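Local coordinates for nitrosopumilus output domain-containing protein (Pyrococcus horikoshii, PDB 2P9X) that is of unknown function but binds zinc ions and forms an all-helical subunit in a four-chain assembly, at residues E24-A29 / K55-Y60; A29-R32 / G38-L41; V68-L73 / E87-E92. One frame throughout, in Å; residues are numbered along the deposited sequence.

Contact 1: residues E24-A29 / K55-Y60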
loop_
_atom_site.group_PDB
_atom_site.type_symbol
_atom_site.label_atom_id
_atom_site.label_comp_id
_atom_site.label_asym_id
_atom_site.label_seq_id
_atom_site.Cartn_x
_atom_site.Cartn_y
_atom_site.Cartn_z
ATOM N N GLU A 24 -11.702 8.641 3.500
ATOM C CA GLU A 24 -11.835 9.416 4.731
ATOM C C GLU A 24 -11.998 8.482 5.928
ATOM O O GLU A 24 -11.308 8.625 6.940
ATOM C CB GLU A 24 -13.035 10.363 4.652
ATOM C CG GLU A 24 -13.126 11.335 5.830
ATOM C CD GLU A 24 -14.382 12.183 5.782
ATOM O OE1 GLU A 24 -15.190 12.001 4.853
ATOM O OE2 GLU A 24 -14.560 13.033 6.677
ATOM N N ALA A 25 -12.899 7.511 5.807
ATOM C CA ALA A 25 -13.129 6.574 6.905
ATOM C C ALA A 25 -11.897 5.732 7.207
ATOM O O ALA A 25 -11.579 5.472 8.368
ATOM C CB ALA A 25 -14.295 5.665 6.574
ATOM N N VAL A 26 -11.207 5.294 6.161
ATOM C CA VAL A 26 -10.023 4.467 6.348
ATOM C C VAL A 26 -8.891 5.235 7.021
ATOM O O VAL A 26 -8.309 4.765 8.003
ATOM C CB VAL A 26 -9.560 3.883 4.994
ATOM C CG1 VAL A 26 -8.192 3.227 5.127
ATOM C CG2 VAL A 26 -10.589 2.858 4.521
ATOM N N LEU A 27 -8.568 6.417 6.509
ATOM C CA LEU A 27 -7.490 7.181 7.125
ATOM C C LEU A 27 -7.864 7.590 8.548
ATOM O O LEU A 27 -7.035 7.536 9.449
ATOM C CB LEU A 27 -7.155 8.423 6.289
ATOM C CG LEU A 27 -6.038 9.326 6.832
ATOM C CD1 LEU A 27 -4.770 8.530 7.110
ATOM C CD2 LEU A 27 -5.763 10.425 5.803
ATOM N N GLU A 28 -9.113 7.989 8.760
ATOM C CA GLU A 28 -9.518 8.394 10.101
ATOM C C GLU A 28 -9.471 7.233 11.089
ATOM O O GLU A 28 -9.119 7.416 12.248
ATOM C CB GLU A 28 -10.901 9.037 10.064
ATOM C CG GLU A 28 -10.793 10.527 9.780
ATOM C CD GLU A 28 -12.055 11.136 9.237
ATOM O OE1 GLU A 28 -13.069 10.416 9.110
ATOM O OE2 GLU A 28 -12.022 12.344 8.912
ATOM N N ALA A 29 -9.808 6.033 10.634
ATOM C CA ALA A 29 -9.742 4.881 11.530
ATOM C C ALA A 29 -8.289 4.655 11.935
ATOM O O ALA A 29 -7.992 4.342 13.087
ATOM C CB ALA A 29 -10.283 3.642 10.834
ATOM N N LYS A 55 2.769 5.041 7.332
ATOM C CA LYS A 55 2.599 3.759 8.015
ATOM C C LYS A 55 1.371 3.013 7.500
ATOM O O LYS A 55 1.310 1.788 7.550
ATOM C CB LYS A 55 2.501 3.962 9.526
ATOM C CG LYS A 55 3.864 4.074 10.187
ATOM C CD LYS A 55 3.777 4.588 11.606
ATOM C CE LYS A 55 5.170 4.711 12.208
ATOM N NZ LYS A 55 5.131 5.305 13.572
ATOM N N LEU A 56 0.400 3.751 6.980
ATOM C CA LEU A 56 -0.808 3.131 6.459
ATOM C C LEU A 56 -0.637 2.509 5.075
ATOM O O LEU A 56 -0.959 1.337 4.868
ATOM C CB LEU A 56 -1.938 4.169 6.412
ATOM C CG LEU A 56 -3.279 3.731 5.818
ATOM C CD1 LEU A 56 -3.843 2.538 6.580
ATOM C CD2 LEU A 56 -4.249 4.906 5.882
ATOM N N PHE A 57 -0.104 3.288 4.136
ATOM C CA PHE A 57 0.048 2.832 2.756
ATOM C C PHE A 57 1.465 2.808 2.197
ATOM O O PHE A 57 1.660 2.394 1.061
ATOM C CB PHE A 57 -0.786 3.719 1.830
ATOM C CG PHE A 57 -2.265 3.670 2.090
ATOM C CD1 PHE A 57 -2.963 2.474 2.000
ATOM C CD2 PHE A 57 -2.972 4.845 2.350
ATOM C CE1 PHE A 57 -4.351 2.443 2.157
ATOM C CE2 PHE A 57 -4.361 4.825 2.508
ATOM C CZ PHE A 57 -5.048 3.623 2.408
ATOM N N GLY A 58 2.438 3.268 2.971
ATOM C CA GLY A 58 3.800 3.299 2.470
ATOM C C GLY A 58 4.176 4.719 2.096
ATOM O O GLY A 58 3.306 5.582 1.992
ATOM N N GLU A 59 5.465 4.961 1.871
ATOM C CA GLU A 59 5.940 6.303 1.552
ATOM C C GLU A 59 5.565 6.824 0.168
ATOM O O GLU A 59 5.387 8.030 -0.017
ATOM C CB GLU A 59 7.455 6.370 1.733
ATOM C CG GLU A 59 8.016 7.770 1.607
ATOM C CD GLU A 59 9.507 7.810 1.851
ATOM O OE1 GLU A 59 9.936 7.387 2.946
ATOM O OE2 GLU A 59 10.245 8.263 0.948
ATOM N N TYR A 60 5.450 5.928 -0.803
ATOM C CA TYR A 60 5.081 6.337 -2.152
ATOM C C TYR A 60 3.664 6.913 -2.127
ATOM O O TYR A 60 3.402 7.989 -2.671
ATOM C CB TYR A 60 5.162 5.141 -3.105
ATOM C CG TYR A 60 6.566 4.594 -3.245
ATOM C CD1 TYR A 60 7.565 5.344 -3.861
ATOM C CD2 TYR A 60 6.912 3.351 -2.712
ATOM C CE1 TYR A 60 8.876 4.879 -3.942
ATOM C CE2 TYR A 60 8.225 2.876 -2.785
ATOM C CZ TYR A 60 9.200 3.650 -3.402
ATOM O OH TYR A 60 10.502 3.207 -3.466
#
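In both Leu27 and Leu56 the CG atom sits trans to the backbone N about the first side-chain bond (chi1 180° and 177°), a shape that carries the paired methyls out from each backbone until CD1 of Leu27 meets CD2 of Leu56 at 3.9 Å. The two side chains meet at a slant, methyl on methyl, and the same Leu56 CD2 also comes within 4.2 Å of Leu27 CA, so it lies beside the CA of Leu27 as well as its methyl. Val26 takes up the neighbouring place. Of its two branches it is CG1 that turns to the partner, lying 4.4 Å from Leu56 CD2 and 4.2 Å from Phe57 CZ, the far end of a phenylalanine whose long direction runs nearly at right angles to the valine. The methyl approaches this ring obliquely, while Leu56 CG covers one ring face, 3.5 Å above its centre.

The setting is an all-helical fold in which the first half of helix 23-35 receives the last turn of helix 46-57. That helix ends at Gly58, whose backbone angles, with a positive phi of 104°, would jam a CB against the carbonyl O of Phe57; the same glycine is the N-cap of helix 59-76, so two helices join with almost nothing between them. The contact is wholly apolar and buried, resting on dispersion and exclusion of water. Its surroundings are partly intermolecular: Leu56 packs on Phe57 of the third subunit, and Tyr60 OH hydrogen-bonds to His30 ND1 of the second subunit. On the same helix as Val26 and Leu27, but well away from the packed methyls, stand Glu24 and Glu28, which contribute to a zinc site known for this protein though no zinc is bound to them in this chain.

Contact 2: residues A29-R32 / G38-L41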
loop_
_atom_site.group_PDB
_atom_site.type_symbol
_atom_site.label_atom_id
_atom_site.label_comp_id
_atom_site.label_asym_id
_atom_site.label_seq_id
_atom_site.Cartn_x
_atom_site.Cartn_y
_atom_site.Cartn_z
ATOM N N ALA A 29 -9.808 6.033 10.634
ATOM C CA ALA A 29 -9.742 4.881 11.530
ATOM C C ALA A 29 -8.289 4.655 11.935
ATOM O O ALA A 29 -7.992 4.342 13.087
ATOM C CB ALA A 29 -10.283 3.642 10.834
ATOM N N HIS A 30 -7.387 4.797 10.970
ATOM C CA HIS A 30 -5.960 4.624 11.211
ATOM C C HIS A 30 -5.419 5.667 12.185
ATOM O O HIS A 30 -4.713 5.333 13.129
ATOM C CB HIS A 30 -5.207 4.717 9.887
ATOM C CG HIS A 30 -3.721 4.651 10.030
ATOM N ND1 HIS A 30 -3.060 3.509 10.430
ATOM C CD2 HIS A 30 -2.763 5.579 9.800
ATOM C CE1 HIS A 30 -1.758 3.735 10.436
ATOM N NE2 HIS A 30 -1.551 4.985 10.057
ATOM N N LEU A 31 -5.754 6.933 11.965
ATOM C CA LEU A 31 -5.263 7.991 12.854
ATOM C C LEU A 31 -5.838 7.878 14.254
ATOM O O LEU A 31 -5.166 8.183 15.234
ATOM C CB LEU A 31 -5.592 9.374 12.280
ATOM C CG LEU A 31 -4.917 9.708 10.947
ATOM C CD1 LEU A 31 -5.462 11.044 10.450
ATOM C CD2 LEU A 31 -3.399 9.769 11.115
ATOM N N ARG A 32 -7.092 7.453 14.343
ATOM C CA ARG A 32 -7.761 7.301 15.633
ATOM C C ARG A 32 -7.111 6.186 16.436
ATOM O O ARG A 32 -6.785 6.358 17.612
ATOM C CB ARG A 32 -9.240 6.967 15.421
ATOM C CG ARG A 32 -10.107 7.052 16.670
ATOM C CD ARG A 32 -10.789 8.414 16.768
ATOM N NE ARG A 32 -10.100 9.333 17.666
ATOM C CZ ARG A 32 -10.241 10.655 17.641
ATOM N NH1 ARG A 32 -11.043 11.229 16.756
ATOM N NH2 ARG A 32 -9.593 11.401 18.519
ATOM N N GLY A 38 -7.415 13.105 14.661
ATOM C CA GLY A 38 -8.212 13.208 13.451
ATOM C C GLY A 38 -7.370 13.847 12.359
ATOM O O GLY A 38 -6.160 14.036 12.536
ATOM N N ILE A 39 -8.002 14.196 11.242
ATOM C CA ILE A 39 -7.310 14.799 10.103
ATOM C C ILE A 39 -6.672 16.140 10.442
ATOM O O ILE A 39 -5.740 16.586 9.761
ATOM C CB ILE A 39 -8.282 14.974 8.898
ATOM C CG1 ILE A 39 -8.744 13.601 8.406
ATOM C CG2 ILE A 39 -7.591 15.699 7.743
ATOM C CD1 ILE A 39 -7.627 12.753 7.849
ATOM N N GLU A 40 -7.167 16.779 11.498
ATOM C CA GLU A 40 -6.628 18.070 11.916
ATOM C C GLU A 40 -5.156 17.942 12.313
ATOM O O GLU A 40 -4.457 18.941 12.491
ATOM C CB GLU A 40 -7.445 18.630 13.085
ATOM C CG GLU A 40 -7.620 17.672 14.255
ATOM C CD GLU A 40 -8.785 16.696 14.085
ATOM O OE1 GLU A 40 -9.332 16.584 12.967
ATOM O OE2 GLU A 40 -9.153 16.046 15.086
ATOM N N LEU A 41 -4.687 16.707 12.464
ATOM C CA LEU A 41 -3.294 16.455 12.816
ATOM C C LEU A 41 -2.371 16.997 11.728
ATOM O O LEU A 41 -1.214 17.327 11.993
ATOM C CB LEU A 41 -3.048 14.949 12.970
ATOM C CG LEU A 41 -1.619 14.531 13.325
ATOM C CD1 LEU A 41 -1.262 15.051 14.715
ATOM C CD2 LEU A 41 -1.505 13.011 13.287
#
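Apolar packing joins Leu31 to Ile39 and Leu41. The two methyls of Leu31 divide the work: CD1 lies 3.8 Å from Ile39 CD1, and CD2 lies 4.3 Å from Leu41 CD2. Ile39 starts out from its backbone away from the helix, but two successive turns of its side chain (chi1 and chi2 both -64°) bring CD1 back, and it meets Leu31 at about a right angle.

Methyl-to-carbonyl packing comes next, and Gly38 gives the larger share of the surface buried on its side. Leu31 CD1 rests 3.7 Å from Gly38 O, a van der Waals contact with the first residue of a type I beta turn spanning Gly38 to Leu41. This turn belongs to the loop that leaves helix 23-35 and folds back against it before helix 41-44, so Leu31 packs against the chain that follows it; a backbone hydrogen bond joins Leu31 to Ser37, and Phe49 of helix 46-57 touches both Leu31 and Leu41. With Glu40 as it stands, a CB on Gly38 would run into Glu40 OE2.

Beside the packed methyls, charged groups come near one another without touching. Arg32 NH1 and Glu40 OE2 are 5.4 Å apart, too far for a salt bridge, although their opposite charges may attract weakly; the guanidinium makes a weak hydrogen bond from NH2 to Asn36 OD1.

Contact 3: residues V68-L73 / E87-E92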
loop_
_atom_site.group_PDB
_atom_site.type_symbol
_atom_site.label_atom_id
_atom_site.label_comp_id
_atom_site.label_asym_id
_atom_site.label_seq_id
_atom_site.Cartn_x
_atom_site.Cartn_y
_atom_site.Cartn_z
ATOM N N VAL A 68 -0.975 15.899 -3.712
ATOM C CA VAL A 68 -2.362 16.238 -3.976
ATOM C C VAL A 68 -2.860 17.314 -3.006
ATOM O O VAL A 68 -3.533 18.257 -3.417
ATOM C CB VAL A 68 -3.255 14.984 -3.889
ATOM C CG1 VAL A 68 -4.716 15.381 -3.893
ATOM C CG2 VAL A 68 -2.963 14.065 -5.076
ATOM N N ILE A 69 -2.511 17.195 -1.727
ATOM C CA ILE A 69 -2.944 18.187 -0.747
ATOM C C ILE A 69 -2.380 19.568 -1.076
ATOM O O ILE A 69 -3.098 20.568 -1.038
ATOM C CB ILE A 69 -2.507 17.800 0.691
ATOM C CG1 ILE A 69 -3.280 16.564 1.151
ATOM C CG2 ILE A 69 -2.748 18.973 1.648
ATOM C CD1 ILE A 69 -2.768 15.970 2.457
ATOM N N ILE A 70 -1.093 19.624 -1.396
ATOM C CA ILE A 70 -0.456 20.901 -1.716
ATOM C C ILE A 70 -1.117 21.544 -2.927
ATOM O O ILE A 70 -1.399 22.745 -2.931
ATOM C CB ILE A 70 1.054 20.712 -1.976
ATOM C CG1 ILE A 70 1.737 20.234 -0.690
ATOM C CG2 ILE A 70 1.679 22.028 -2.441
ATOM C CD1 ILE A 70 3.208 19.888 -0.854
ATOM N N SER A 71 -1.380 20.734 -3.946
ATOM C CA SER A 71 -2.014 21.217 -5.168
ATOM C C SER A 71 -3.412 21.772 -4.898
ATOM O O SER A 71 -3.789 22.818 -5.433
ATOM C CB SER A 71 -2.099 20.086 -6.197
ATOM O OG SER A 71 -0.815 19.750 -6.689
ATOM N N LYS A 72 -4.181 21.073 -4.069
ATOM C CA LYS A 72 -5.536 21.510 -3.749
ATOM C C LYS A 72 -5.553 22.777 -2.906
ATOM O O LYS A 72 -6.442 23.615 -3.057
ATOM C CB LYS A 72 -6.296 20.407 -3.009
ATOM C CG LYS A 72 -6.702 19.232 -3.875
ATOM C CD LYS A 72 -7.557 19.668 -5.049
ATOM C CE LYS A 72 -7.800 18.503 -5.999
ATOM N NZ LYS A 72 -8.956 18.759 -6.900
ATOM N N LEU A 73 -4.585 22.915 -2.007
ATOM C CA LEU A 73 -4.548 24.103 -1.166
ATOM C C LEU A 73 -4.167 25.341 -1.976
ATOM O O LEU A 73 -4.611 26.454 -1.723
ATOM C CB LEU A 73 -3.526 23.871 -0.052
ATOM C CG LEU A 73 -3.750 24.799 1.143
ATOM C CD1 LEU A 73 -5.148 24.649 1.751
ATOM C CD2 LEU A 73 -2.759 24.551 2.279
ATOM N N GLU A 87 4.924 20.284 5.715
ATOM C CA GLU A 87 5.470 21.124 6.781
ATOM C C GLU A 87 5.604 22.560 6.299
ATOM O O GLU A 87 5.240 23.501 7.012
ATOM C CB GLU A 87 6.841 20.618 7.244
ATOM C CG GLU A 87 6.786 19.319 8.014
ATOM C CD GLU A 87 7.030 18.111 7.136
ATOM O OE1 GLU A 87 6.666 18.150 5.942
ATOM O OE2 GLU A 87 7.582 17.118 7.650
ATOM N N GLU A 88 6.135 22.729 5.092
ATOM C CA GLU A 88 6.288 24.063 4.524
ATOM C C GLU A 88 4.916 24.672 4.257
ATOM O O GLU A 88 4.728 25.883 4.390
ATOM C CB GLU A 88 7.075 24.008 3.216
ATOM C CG GLU A 88 8.538 23.660 3.389
ATOM C CD GLU A 88 9.277 23.560 2.066
ATOM O OE1 GLU A 88 8.648 23.763 1.003
ATOM O OE2 GLU A 88 10.491 23.275 2.094
ATOM N N LEU A 89 3.957 23.827 3.878
ATOM C CA LEU A 89 2.605 24.293 3.584
ATOM C C LEU A 89 1.941 24.869 4.832
ATOM O O LEU A 89 1.291 25.916 4.774
ATOM C CB LEU A 89 1.753 23.145 3.029
ATOM C CG LEU A 89 0.341 23.510 2.563
ATOM C CD1 LEU A 89 0.418 24.398 1.323
ATOM C CD2 LEU A 89 -0.452 22.241 2.267
ATOM N N VAL A 90 2.100 24.180 5.958
ATOM C CA VAL A 90 1.519 24.638 7.212
ATOM C C VAL A 90 2.211 25.926 7.643
ATOM O O VAL A 90 1.568 26.854 8.134
ATOM C CB VAL A 90 1.668 23.564 8.317
ATOM C CG1 VAL A 90 1.261 24.132 9.670
ATOM C CG2 VAL A 90 0.795 22.356 7.970
ATOM N N SER A 91 3.524 25.976 7.451
ATOM C CA SER A 91 4.291 27.162 7.813
ATOM C C SER A 91 3.818 28.360 7.003
ATOM O O SER A 91 3.657 29.455 7.538
ATOM C CB SER A 91 5.783 26.927 7.573
ATOM O OG SER A 91 6.294 25.986 8.499
ATOM N N GLU A 92 3.594 28.145 5.710
ATOM C CA GLU A 92 3.136 29.213 4.835
ATOM C C GLU A 92 1.730 29.669 5.201
ATOM O O GLU A 92 1.436 30.867 5.194
ATOM C CB GLU A 92 3.190 28.760 3.374
ATOM C CG GLU A 92 4.435 27.935 3.061
ATOM C CD GLU A 92 5.137 28.371 1.789
ATOM O OE1 GLU A 92 4.840 29.480 1.293
ATOM O OE2 GLU A 92 6.000 27.612 1.295
#
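No ring, amide or other flat group enters where Leu89 meets Ile69, Ile70 and Leu73, so there are no faces or edges to match and the fit depends on branched aliphatic carbons. Leu89 points at the opposing helix with CG trans to the backbone N (chi1 -175°), so that its branched end lies among the three partners. The approach to Leu73 is the tightest: Leu73 CD2 sits against the fork of Leu89, 3.3 Å from each of Leu89 CG, CD1 and CD2, closer than carbons usually come, a sign of local strain or of imprecision in the model. On another side Ile69 CG2 touches the same Leu89 CD2 at 4.0 Å, and Ile70, running past the leucine in the contrary direction, brings CG1 to 4.2 Å from it.

The two helices, 59-76 and 86-97, run nearly parallel here, their local axes inclined by 26° and 10.9 Å apart at closest approach. Ile70 and Leu89 have the nearest backbones, and Leu89 sits among three residues of the other helix. Neighbouring side chains extend the apolar layer: Ile69 also touches Leu86 of helix 86-97 and Ile12 of helix 3-19, and Leu73 touches Ile93. Cutting Leu89 back to an alanine would probably leave a gap facing Ile69, Ile70 and Leu73 and cost Leu73 CD2 its tightest neighbour across the helices.

Polar groups are kept to the flanks, where Lys72 NZ forms a salt bridge with Glu18 and Glu88 OE1 accepts a hydrogen bond from Asn84 N. With no charge or polar side chain spent between the helices, the chemistry implies an attachment made by branched carbons alone, and so one that turns on how closely Leu89 fits against Leu73.

In the fold
The three contacts lie on opposite sides of the centre of one small helical subunit. Contacts 1 and 2 start from the same helix, 23-35, share Ala29 and lie about 9 Å apart between centres; they touch directly, with Ile39 packing on Leu27 and Glu28, and both reach the third subunit. Contact 3 comes later in the chain, after contact 1 has closed, across the chain's centre from both, its centre about 18 Å from each of theirs. Helix 59-76 links the two sides, beginning in contact 1 and packing on helix 86-97 in contact 3. Contacts 1 and 2 thus lie at subunit interfaces, while contact 3 joins two helices, with only a slight touch from a neighbouring subunit.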